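Local coordinates for protein acireductone dioxygenase (PDB 4QGL) that probably catalyses the metal-dependent oxidation of the acireductone of the methionine salvage pathway by O2, the bound metal, iron or nickel, deciding the products, at residues T106-R111 with L139-E144; K101-T106 with A146-T151; S40-H45 with A62-E67. All blocks are in the same frame, centred on the assembly; numbering follows the deposited sequence.

Interaction 1: residues T106-R111 with L139-E144. With CD (cadmium ion), chain B.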
loop_
_atom_site.group_PDB
_atom_site.type_symbol
_atom_site.label_atom_id
_atom_site.label_comp_id
_atom_site.label_asym_id
_atom_site.label_seq_id
_atom_site.Cartn_x
_atom_site.Cartn_y
_atom_site.Cartn_z
ATOM N N THR A 106 -1.548 11.893 11.010
ATOM C CA THR A 106 -2.717 12.799 11.004
ATOM C C THR A 106 -3.434 12.960 9.664
ATOM O O THR A 106 -4.471 13.612 9.606
ATOM C CB THR A 106 -2.340 14.208 11.433
ATOM O OG1 THR A 106 -1.203 14.620 10.671
ATOM C CG2 THR A 106 -2.043 14.228 12.936
ATOM N N ASP A 107 -2.865 12.405 8.601
ATOM C CA ASP A 107 -3.573 12.209 7.332
ATOM C C ASP A 107 -3.582 10.704 6.967
ATOM O O ASP A 107 -2.847 9.883 7.553
ATOM C CB ASP A 107 -2.935 13.056 6.192
ATOM C CG ASP A 107 -3.186 14.588 6.338
ATOM O OD1 ASP A 107 -4.218 14.982 6.957
ATOM O OD2 ASP A 107 -2.345 15.395 5.821
ATOM N N ASP A 108 -4.452 10.361 6.024
ATOM C CA ASP A 108 -4.556 9.025 5.436
ATOM C C ASP A 108 -3.237 8.637 4.787
ATOM O O ASP A 108 -2.524 9.518 4.340
ATOM C CB ASP A 108 -5.635 9.032 4.339
ATOM C CG ASP A 108 -7.075 9.131 4.897
ATOM O OD1 ASP A 108 -7.284 9.047 6.145
ATOM O OD2 ASP A 108 -8.004 9.261 4.067
ATOM N N GLU A 109 -2.913 7.336 4.746
ATOM C CA GLU A 109 -1.743 6.815 4.021
ATOM C C GLU A 109 -2.180 5.877 2.904
ATOM O O GLU A 109 -2.628 4.747 3.145
ATOM C CB GLU A 109 -0.791 6.060 4.953
ATOM C CG GLU A 109 0.569 5.719 4.335
ATOM C CD GLU A 109 1.316 4.717 5.161
ATOM O OE1 GLU A 109 1.071 4.706 6.382
ATOM O OE2 GLU A 109 2.138 3.926 4.632
ATOM N N VAL A 110 -1.979 6.337 1.677
ATOM C CA VAL A 110 -2.511 5.693 0.499
ATOM C C VAL A 110 -1.378 5.141 -0.329
ATOM O O VAL A 110 -0.406 5.809 -0.570
ATOM C CB VAL A 110 -3.277 6.720 -0.312
ATOM C CG1 VAL A 110 -4.027 6.076 -1.467
ATOM C CG2 VAL A 110 -4.220 7.486 0.604
ATOM N N ARG A 111 -1.495 3.896 -0.739
ATOM C CA ARG A 111 -0.454 3.250 -1.526
ATOM C C ARG A 111 -1.133 2.418 -2.604
ATOM O O ARG A 111 -2.167 1.817 -2.337
ATOM C CB ARG A 111 0.433 2.340 -0.641
ATOM C CG ARG A 111 1.295 3.061 0.399
ATOM C CD ARG A 111 2.337 3.991 -0.242
ATOM N NE ARG A 111 3.156 4.685 0.759
ATOM C CZ ARG A 111 2.788 5.776 1.413
ATOM N NH1 ARG A 111 1.616 6.339 1.181
ATOM N NH2 ARG A 111 3.598 6.309 2.298
ATOM N N LEU A 139 -4.921 -1.001 -4.437
ATOM C CA LEU A 139 -4.819 0.305 -3.767
ATOM C C LEU A 139 -5.494 0.225 -2.448
ATOM O O LEU A 139 -6.632 -0.226 -2.390
ATOM C CB LEU A 139 -5.459 1.441 -4.542
ATOM C CG LEU A 139 -5.341 2.777 -3.772
ATOM C CD1 LEU A 139 -4.952 3.881 -4.682
ATOM C CD2 LEU A 139 -6.594 3.147 -3.015
ATOM N N ILE A 140 -4.778 0.725 -1.431
ATOM C CA ILE A 140 -5.258 0.705 -0.055
ATOM C C ILE A 140 -5.132 2.069 0.560
ATOM O O ILE A 140 -4.145 2.759 0.298
ATOM C CB ILE A 140 -4.499 -0.314 0.844
ATOM C CG1 ILE A 140 -5.100 -0.290 2.237
ATOM C CG2 ILE A 140 -3.006 -0.039 0.966
ATOM C CD1 ILE A 140 -4.468 -1.284 3.142
ATOM N N SER A 141 -6.121 2.478 1.359
ATOM C CA SER A 141 -5.961 3.700 2.143
ATOM C C SER A 141 -6.150 3.423 3.611
ATOM O O SER A 141 -7.194 2.944 4.059
ATOM C CB SER A 141 -6.884 4.862 1.736
ATOM O OG SER A 141 -6.731 5.939 2.680
ATOM N N VAL A 142 -5.113 3.781 4.343
ATOM C CA VAL A 142 -5.042 3.529 5.708
ATOM C C VAL A 142 -5.413 4.816 6.410
ATOM O O VAL A 142 -4.680 5.803 6.319
ATOM C CB VAL A 142 -3.620 3.097 6.074
ATOM C CG1 VAL A 142 -3.433 3.101 7.588
ATOM C CG2 VAL A 142 -3.309 1.724 5.483
ATOM N N PRO A 143 -6.540 4.802 7.142
ATOM C CA PRO A 143 -7.143 5.999 7.727
ATOM C C PRO A 143 -6.295 6.734 8.773
ATOM O O PRO A 143 -5.446 6.161 9.465
ATOM C CB PRO A 143 -8.439 5.495 8.377
ATOM C CG PRO A 143 -8.295 4.028 8.497
ATOM C CD PRO A 143 -7.198 3.558 7.585
ATOM N N GLU A 144 -6.580 8.027 8.864
ATOM C CA GLU A 144 -5.912 8.877 9.788
ATOM C C GLU A 144 -6.193 8.330 11.178
ATOM O O GLU A 144 -7.270 7.800 11.440
ATOM C CB GLU A 144 -6.369 10.346 9.612
ATOM C CG GLU A 144 -7.758 10.682 10.125
ATOM C CD GLU A 144 -8.066 12.183 10.006
ATOM O OE1 GLU A 144 -7.264 12.934 9.413
ATOM O OE2 GLU A 144 -9.112 12.638 10.516
HETATM CD CD CD B . 2.696 4.616 7.973
HETATM O O HOH W 1 -2.694 7.052 8.210
HETATM O O HOH W 2 3.720 2.640 7.220
#
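D108 reaches across to the 139-144 segment and closes the loop end of an antiparallel strand pair. Its CB lies 3.7 Å from S141 OG. With chi1 at -72°, CG is anti to the carbonyl carbon and near S141 OG. At the tip the two oxygens part company: OD1 takes the backbone N of E144 at 3.0 Å, met nearly along the C-O axis though with a bent N-H angle (133°), and also rests against P143 CA. OD2 is instead hydrogen-bonded to Y77 OH, which is also hydrogen-bonded to S141 OG. This network is consistent with the predicted role of D108 in passing on local conformational change.

From E109 on, the strands pair antiparallel, E109 with V142 and R111 with I140 each exchanging two backbone hydrogen bonds. Between them V110 pairs with S141, CG2 lying 3.6 Å from S141 OG. V110 CG1 is 4.0 Å from L139 CD1. On the other face, E109 OE1 binds a cadmium ion at 2.3 Å; OE2 ligates another and lies over the guanidinium face of R111, 3.6 Å from NH2, a long charge-only pair. R111 NH1 donates to V110 O at 2.7 Å.

Strand 109-113 also borders strand 158-164, while L139 and S141 make backbone hydrogen bonds with E35 and L33 of strand 33-36. E109 packs on F120 and V142 on I122 of strand 116-123, in the facing sheet of the cupin fold.

Interaction 2: residues K101-T106 with A146-T151. With CD (cadmium ion), chain B.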
loop_
_atom_site.group_PDB
_atom_site.type_symbol
_atom_site.label_atom_id
_atom_site.label_comp_id
_atom_site.label_asym_id
_atom_site.label_seq_id
_atom_site.Cartn_x
_atom_site.Cartn_y
_atom_site.Cartn_z
ATOM N N LYS A 101 7.964 0.050 13.029
ATOM C CA LYS A 101 7.416 0.372 14.353
ATOM C C LYS A 101 6.006 0.925 14.269
ATOM O O LYS A 101 5.658 1.636 13.307
ATOM C CB LYS A 101 8.303 1.354 15.061
ATOM C CG LYS A 101 9.689 0.804 15.350
ATOM C CD LYS A 101 10.559 1.942 15.857
ATOM C CE LYS A 101 11.823 1.452 16.529
ATOM N NZ LYS A 101 12.423 2.554 17.327
ATOM N N GLU A 102 5.186 0.606 15.264
ATOM C CA GLU A 102 3.809 1.049 15.256
ATOM C C GLU A 102 3.779 2.568 15.358
ATOM O O GLU A 102 4.350 3.167 16.262
ATOM C CB GLU A 102 3.058 0.427 16.417
ATOM C CG GLU A 102 1.575 0.752 16.485
ATOM C CD GLU A 102 0.950 0.371 17.832
ATOM O OE1 GLU A 102 0.395 1.253 18.520
ATOM O OE2 GLU A 102 1.024 -0.814 18.219
ATOM N N HIS A 103 3.127 3.190 14.398
ATOM C CA HIS A 103 2.916 4.638 14.411
ATOM C C HIS A 103 1.555 4.909 13.878
ATOM O O HIS A 103 0.906 4.004 13.380
ATOM C CB HIS A 103 3.967 5.347 13.559
ATOM C CG HIS A 103 4.033 4.846 12.160
ATOM N ND1 HIS A 103 4.585 3.632 11.830
ATOM C CD2 HIS A 103 3.553 5.364 11.018
ATOM C CE1 HIS A 103 4.474 3.440 10.532
ATOM N NE2 HIS A 103 3.867 4.491 10.016
ATOM N N HIS A 104 1.107 6.149 14.023
ATOM C CA HIS A 104 0.011 6.662 13.194
ATOM C C HIS A 104 0.407 7.912 12.426
ATOM O O HIS A 104 1.551 8.359 12.517
ATOM C CB HIS A 104 -1.284 6.855 13.990
ATOM C CG HIS A 104 -1.240 7.942 15.010
ATOM N ND1 HIS A 104 -1.127 7.686 16.363
ATOM C CD2 HIS A 104 -1.376 9.281 14.893
ATOM C CE1 HIS A 104 -1.155 8.823 17.028
ATOM N NE2 HIS A 104 -1.297 9.808 16.159
ATOM N N HIS A 105 -0.526 8.415 11.611
ATOM C CA HIS A 105 -0.387 9.723 10.942
ATOM C C HIS A 105 -1.669 10.560 11.103
ATOM O O HIS A 105 -2.753 9.999 11.267
ATOM C CB HIS A 105 -0.106 9.550 9.435
ATOM C CG HIS A 105 0.929 8.520 9.111
ATOM N ND1 HIS A 105 2.281 8.752 9.250
ATOM C CD2 HIS A 105 0.809 7.258 8.624
ATOM C CE1 HIS A 105 2.950 7.670 8.879
ATOM N NE2 HIS A 105 2.080 6.737 8.529
ATOM N N THR A 106 -1.548 11.893 11.010
ATOM C CA THR A 106 -2.717 12.799 11.004
ATOM C C THR A 106 -3.434 12.960 9.664
ATOM O O THR A 106 -4.471 13.612 9.606
ATOM C CB THR A 106 -2.340 14.208 11.433
ATOM O OG1 THR A 106 -1.203 14.620 10.671
ATOM C CG2 THR A 106 -2.043 14.228 12.936
ATOM N N ALA A 146 -5.156 5.697 12.709
ATOM C CA ALA A 146 -5.086 4.263 12.908
ATOM C C ALA A 146 -3.645 3.820 13.134
ATOM O O ALA A 146 -2.778 4.028 12.304
ATOM C CB ALA A 146 -5.677 3.522 11.730
ATOM N N ARG A 147 -3.419 3.177 14.268
ATOM C CA ARG A 147 -2.110 2.591 14.573
ATOM C C ARG A 147 -1.827 1.447 13.592
ATOM O O ARG A 147 -2.691 0.596 13.355
ATOM C CB ARG A 147 -2.067 2.108 16.008
ATOM C CG ARG A 147 -2.454 3.151 17.037
ATOM C CD ARG A 147 -1.379 4.220 17.253
ATOM N NE ARG A 147 -0.124 3.735 17.891
ATOM C CZ ARG A 147 1.015 4.436 17.961
ATOM N NH1 ARG A 147 1.102 5.677 17.472
ATOM N NH2 ARG A 147 2.078 3.901 18.506
ATOM N N HIS A 148 -0.641 1.473 12.983
ATOM C CA HIS A 148 -0.258 0.471 12.004
ATOM C C HIS A 148 1.266 0.392 11.860
ATOM O O HIS A 148 1.946 1.277 12.338
ATOM C CB HIS A 148 -0.933 0.767 10.655
ATOM C CG HIS A 148 -0.492 2.033 10.019
ATOM N ND1 HIS A 148 -0.898 3.266 10.467
ATOM C CD2 HIS A 148 0.349 2.268 8.990
ATOM C CE1 HIS A 148 -0.325 4.211 9.744
ATOM N NE2 HIS A 148 0.455 3.633 8.850
ATOM N N TYR A 149 1.805 -0.670 11.262
ATOM C CA TYR A 149 3.179 -0.663 10.769
ATOM C C TYR A 149 3.266 -1.380 9.419
ATOM O O TYR A 149 2.248 -1.887 8.906
ATOM C CB TYR A 149 4.157 -1.227 11.790
ATOM C CG TYR A 149 3.788 -2.560 12.330
ATOM C CD1 TYR A 149 2.943 -2.659 13.422
ATOM C CD2 TYR A 149 4.277 -3.726 11.765
ATOM C CE1 TYR A 149 2.586 -3.894 13.946
ATOM C CE2 TYR A 149 3.908 -4.961 12.256
ATOM C CZ TYR A 149 3.060 -5.044 13.351
ATOM O OH TYR A 149 2.665 -6.250 13.883
ATOM N N PHE A 150 4.451 -1.365 8.804
ATOM C CA PHE A 150 4.632 -1.896 7.443
ATOM C C PHE A 150 5.775 -2.904 7.358
ATOM O O PHE A 150 6.790 -2.790 8.018
ATOM C CB PHE A 150 4.851 -0.769 6.390
ATOM C CG PHE A 150 4.993 -1.287 4.948
ATOM C CD1 PHE A 150 3.879 -1.621 4.212
ATOM C CD2 PHE A 150 6.230 -1.445 4.355
ATOM C CE1 PHE A 150 3.995 -2.117 2.916
ATOM C CE2 PHE A 150 6.356 -1.941 3.074
ATOM C CZ PHE A 150 5.241 -2.268 2.345
ATOM N N THR A 151 5.621 -3.884 6.487
ATOM C CA THR A 151 6.645 -4.902 6.370
ATOM C C THR A 151 6.708 -5.334 4.912
ATOM O O THR A 151 5.690 -5.415 4.209
ATOM C CB THR A 151 6.313 -6.081 7.313
ATOM O OG1 THR A 151 6.738 -5.781 8.662
ATOM C CG2 THR A 151 6.975 -7.319 6.874
HETATM CD CD CD B . 2.696 4.616 7.973
HETATM O O HOH W 3 -2.643 6.521 10.474
HETATM O O HOH W 2 3.720 2.640 7.220
#
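H103, H105 and H148 converge on one cadmium ion, each through NE2, and this cluster forms one half of the closely packed part of the contact. H103 and H148 are held there by a pair of backbone hydrogen bonds, N to O in both directions, forming a single antiparallel bridge. In both residues CG lies between the backbone N and the carbonyl carbon (chi1 55° and 65°), and the nitrogen next to CG, turned from the metal, is fixed within its own segment: H103 ND1 donates to K101 O and H148 ND1 to A146 O, each at 2.7 Å. The two rings meet obliquely, centroids 4.7 Å apart. H105 comes rim to rim with H148, its CD2 lying 3.4 Å from H148 CE1 near the plane of the H148 ring, while its ND1 is bonded to V171 O.

Three histidines and a glutamate, here completed by E109, form the metal site of acireductone dioxygenases within the cupin barrel. Water 2 also binds the ion, at 2.4 Å.

The other half of the packed part is the grip of R147, which, bent at chi2 and chi3, brings its guanidinium across the extended chain of E102 at about a right angle. NE donates to the anti lone pair of E102 OE1 at 2.6 Å, with NH2 adding a weak bond to the same oxygen. NH1 donates to H104 ND1 at 3.2 Å, from well out of the imidazole plane. Both terminal nitrogens also reach the C-terminal residues, NH2 bonding Y174 O and NH1 weakly I173 O. E102 may, by prediction, play a role in metal incorporation in vivo. Toward the K101 and Y149 end the contact is looser: K101 is exposed and adds little, and Y149 CB rests 3.6 Å from K101 O.

Interaction 3: residues S40-H45 with A62-E67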
loop_
_atom_site.group_PDB
_atom_site.type_symbol
_atom_site.label_atom_id
_atom_site.label_comp_id
_atom_site.label_asym_id
_atom_site.label_seq_id
_atom_site.Cartn_x
_atom_site.Cartn_y
_atom_site.Cartn_z
ATOM N N SER A 40 -3.347 -5.020 -15.565
ATOM C CA SER A 40 -3.084 -5.492 -16.948
ATOM C C SER A 40 -2.822 -4.366 -17.955
ATOM O O SER A 40 -2.292 -4.601 -19.017
ATOM C CB SER A 40 -4.245 -6.342 -17.482
ATOM O OG SER A 40 -5.424 -5.581 -17.666
ATOM N N LYS A 41 -3.225 -3.150 -17.614
ATOM C CA LYS A 41 -2.828 -1.960 -18.377
ATOM C C LYS A 41 -1.349 -1.650 -18.375
ATOM O O LYS A 41 -0.871 -1.003 -19.271
ATOM C CB LYS A 41 -3.480 -0.713 -17.798
ATOM C CG LYS A 41 -4.845 -0.413 -18.347
ATOM C CD LYS A 41 -5.630 0.316 -17.278
ATOM C CE LYS A 41 -4.911 1.593 -16.875
ATOM N NZ LYS A 41 -5.855 2.477 -16.137
ATOM N N LEU A 42 -0.651 -2.012 -17.322
ATOM C CA LEU A 42 0.736 -1.650 -17.195
ATOM C C LEU A 42 1.498 -2.323 -18.307
ATOM O O LEU A 42 1.342 -3.511 -18.534
ATOM C CB LEU A 42 1.286 -2.082 -15.827
ATOM C CG LEU A 42 2.657 -1.524 -15.403
ATOM C CD1 LEU A 42 2.558 -0.075 -14.957
ATOM C CD2 LEU A 42 3.280 -2.362 -14.294
ATOM N N PRO A 43 2.314 -1.554 -19.027
ATOM C CA PRO A 43 3.227 -2.106 -20.016
ATOM C C PRO A 43 4.236 -3.085 -19.427
ATOM O O PRO A 43 4.762 -2.858 -18.349
ATOM C CB PRO A 43 3.964 -0.889 -20.572
ATOM C CG PRO A 43 3.212 0.302 -20.131
ATOM C CD PRO A 43 2.133 -0.105 -19.182
ATOM N N PRO A 44 4.520 -4.154 -20.155
ATOM C CA PRO A 44 5.349 -5.222 -19.607
ATOM C C PRO A 44 6.772 -4.830 -19.219
ATOM O O PRO A 44 7.298 -5.389 -18.242
ATOM C CB PRO A 44 5.331 -6.274 -20.724
ATOM C CG PRO A 44 3.983 -6.093 -21.349
ATOM C CD PRO A 44 3.799 -4.596 -21.364
ATOM N N HIS A 45 7.373 -3.875 -19.926
ATOM C CA HIS A 45 8.719 -3.458 -19.564
ATOM C C HIS A 45 8.690 -2.746 -18.214
ATOM O O HIS A 45 9.735 -2.602 -17.594
ATOM C CB HIS A 45 9.374 -2.596 -20.635
ATOM C CG HIS A 45 9.014 -1.152 -20.552
ATOM N ND1 HIS A 45 9.845 -0.219 -19.980
ATOM C CD2 HIS A 45 7.917 -0.477 -20.971
ATOM C CE1 HIS A 45 9.274 0.972 -20.045
ATOM N NE2 HIS A 45 8.102 0.843 -20.641
ATOM N N ALA A 62 1.375 8.168 -15.638
ATOM C CA ALA A 62 0.499 8.397 -16.759
ATOM C C ALA A 62 -0.546 7.313 -16.972
ATOM O O ALA A 62 -1.670 7.616 -17.340
ATOM C CB ALA A 62 1.312 8.591 -18.032
ATOM N N VAL A 63 -0.183 6.058 -16.785
ATOM C CA VAL A 63 -1.097 4.951 -17.047
ATOM C C VAL A 63 -2.264 4.911 -16.065
ATOM O O VAL A 63 -3.380 4.646 -16.471
ATOM C CB VAL A 63 -0.351 3.609 -17.052
ATOM C CG1 VAL A 63 -1.270 2.453 -17.355
ATOM C CG2 VAL A 63 0.727 3.603 -18.106
ATOM N N PHE A 64 -2.018 5.160 -14.775
ATOM C CA PHE A 64 -3.100 5.162 -13.780
ATOM C C PHE A 64 -3.608 6.542 -13.434
ATOM O O PHE A 64 -4.307 6.703 -12.455
ATOM C CB PHE A 64 -2.677 4.425 -12.526
ATOM C CG PHE A 64 -2.324 3.004 -12.790
ATOM C CD1 PHE A 64 -3.313 2.037 -12.890
ATOM C CD2 PHE A 64 -1.001 2.640 -12.986
ATOM C CE1 PHE A 64 -2.982 0.733 -13.180
ATOM C CE2 PHE A 64 -0.664 1.332 -13.260
ATOM C CZ PHE A 64 -1.653 0.381 -13.358
ATOM N N SER A 65 -3.363 7.513 -14.311
ATOM C CA SER A 65 -3.793 8.890 -14.051
ATOM C C SER A 65 -5.286 9.057 -13.807
ATOM O O SER A 65 -5.685 9.894 -13.009
ATOM C CB SER A 65 -3.340 9.835 -15.161
ATOM O OG SER A 65 -3.981 9.545 -16.389
ATOM N N LYS A 66 -6.112 8.293 -14.506
ATOM C CA LYS A 66 -7.561 8.350 -14.292
ATOM C C LYS A 66 -7.921 7.811 -12.908
ATOM O O LYS A 66 -8.658 8.427 -12.147
ATOM C CB LYS A 66 -8.282 7.556 -15.388
ATOM C CG LYS A 66 -9.764 7.375 -15.182
ATOM C CD LYS A 66 -10.493 8.694 -15.065
ATOM C CE LYS A 66 -11.994 8.466 -15.176
ATOM N NZ LYS A 66 -12.732 9.599 -14.569
ATOM N N GLU A 67 -7.378 6.665 -12.581
ATOM C CA GLU A 67 -7.681 6.060 -11.297
ATOM C C GLU A 67 -7.206 6.938 -10.187
ATOM O O GLU A 67 -7.855 7.034 -9.184
ATOM C CB GLU A 67 -7.040 4.701 -11.144
ATOM C CG GLU A 67 -7.668 3.626 -11.998
ATOM C CD GLU A 67 -7.094 3.592 -13.398
ATOM O OE1 GLU A 67 -6.677 4.611 -13.933
ATOM O OE2 GLU A 67 -7.011 2.514 -13.979
#
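L42 CD1 comes up to the edge of the F64 ring, near its plane and 3.9 Å from CE2, the two side chains crossing at about a right angle. One face of the same ring carries CG1 of the preceding residue, V63, displaced toward the rim, and the ring also meets that of F112, in strand 109-113, with the planes well inclined.

V63 faces the 40-45 segment with both methyls: CG1 lies 3.8 Å from K41 CE, and CG2 slides past P43, 4.1 Å from its CD. The lysine chain passes over this valine and bends at chi3 (59°), which turns CE toward V63 O. Its NZ then meets the E67 carboxylate tip to tip in a salt bridge through OE2, whose modelled separation is too short to be taken literally, and donates a weak bond to V63 O at 3.3 Å.

F64 sits at the junction of helix 54-63 and helix 65-75, and the loop after strand 33-36 lies against it. P43 also touches E59 of helix 54-63, and E67, from helix 65-75, touches W37, just after strand 33-36.

Overall arrangement
From the N terminus, interaction 3 closes first: the loop after strand 33-36 returns against the junction of helices 54-63 and 65-75, 17 residues on. Interactions 1 and 2 follow in series with it and are nested, the 106-111/139-144 pair lying inside the loop that 101-106 and 146-151 close. They share T106, their centres are 10 Å apart, and both reach the same cadmium ion. Strands 109-113 and 138-142 belong to one sheet and strand 148-151 edges the other, so the ion ties the two sheets together. Interaction 3 stands apart, its centre 29 Å from that of interaction 2, across the chain's centre.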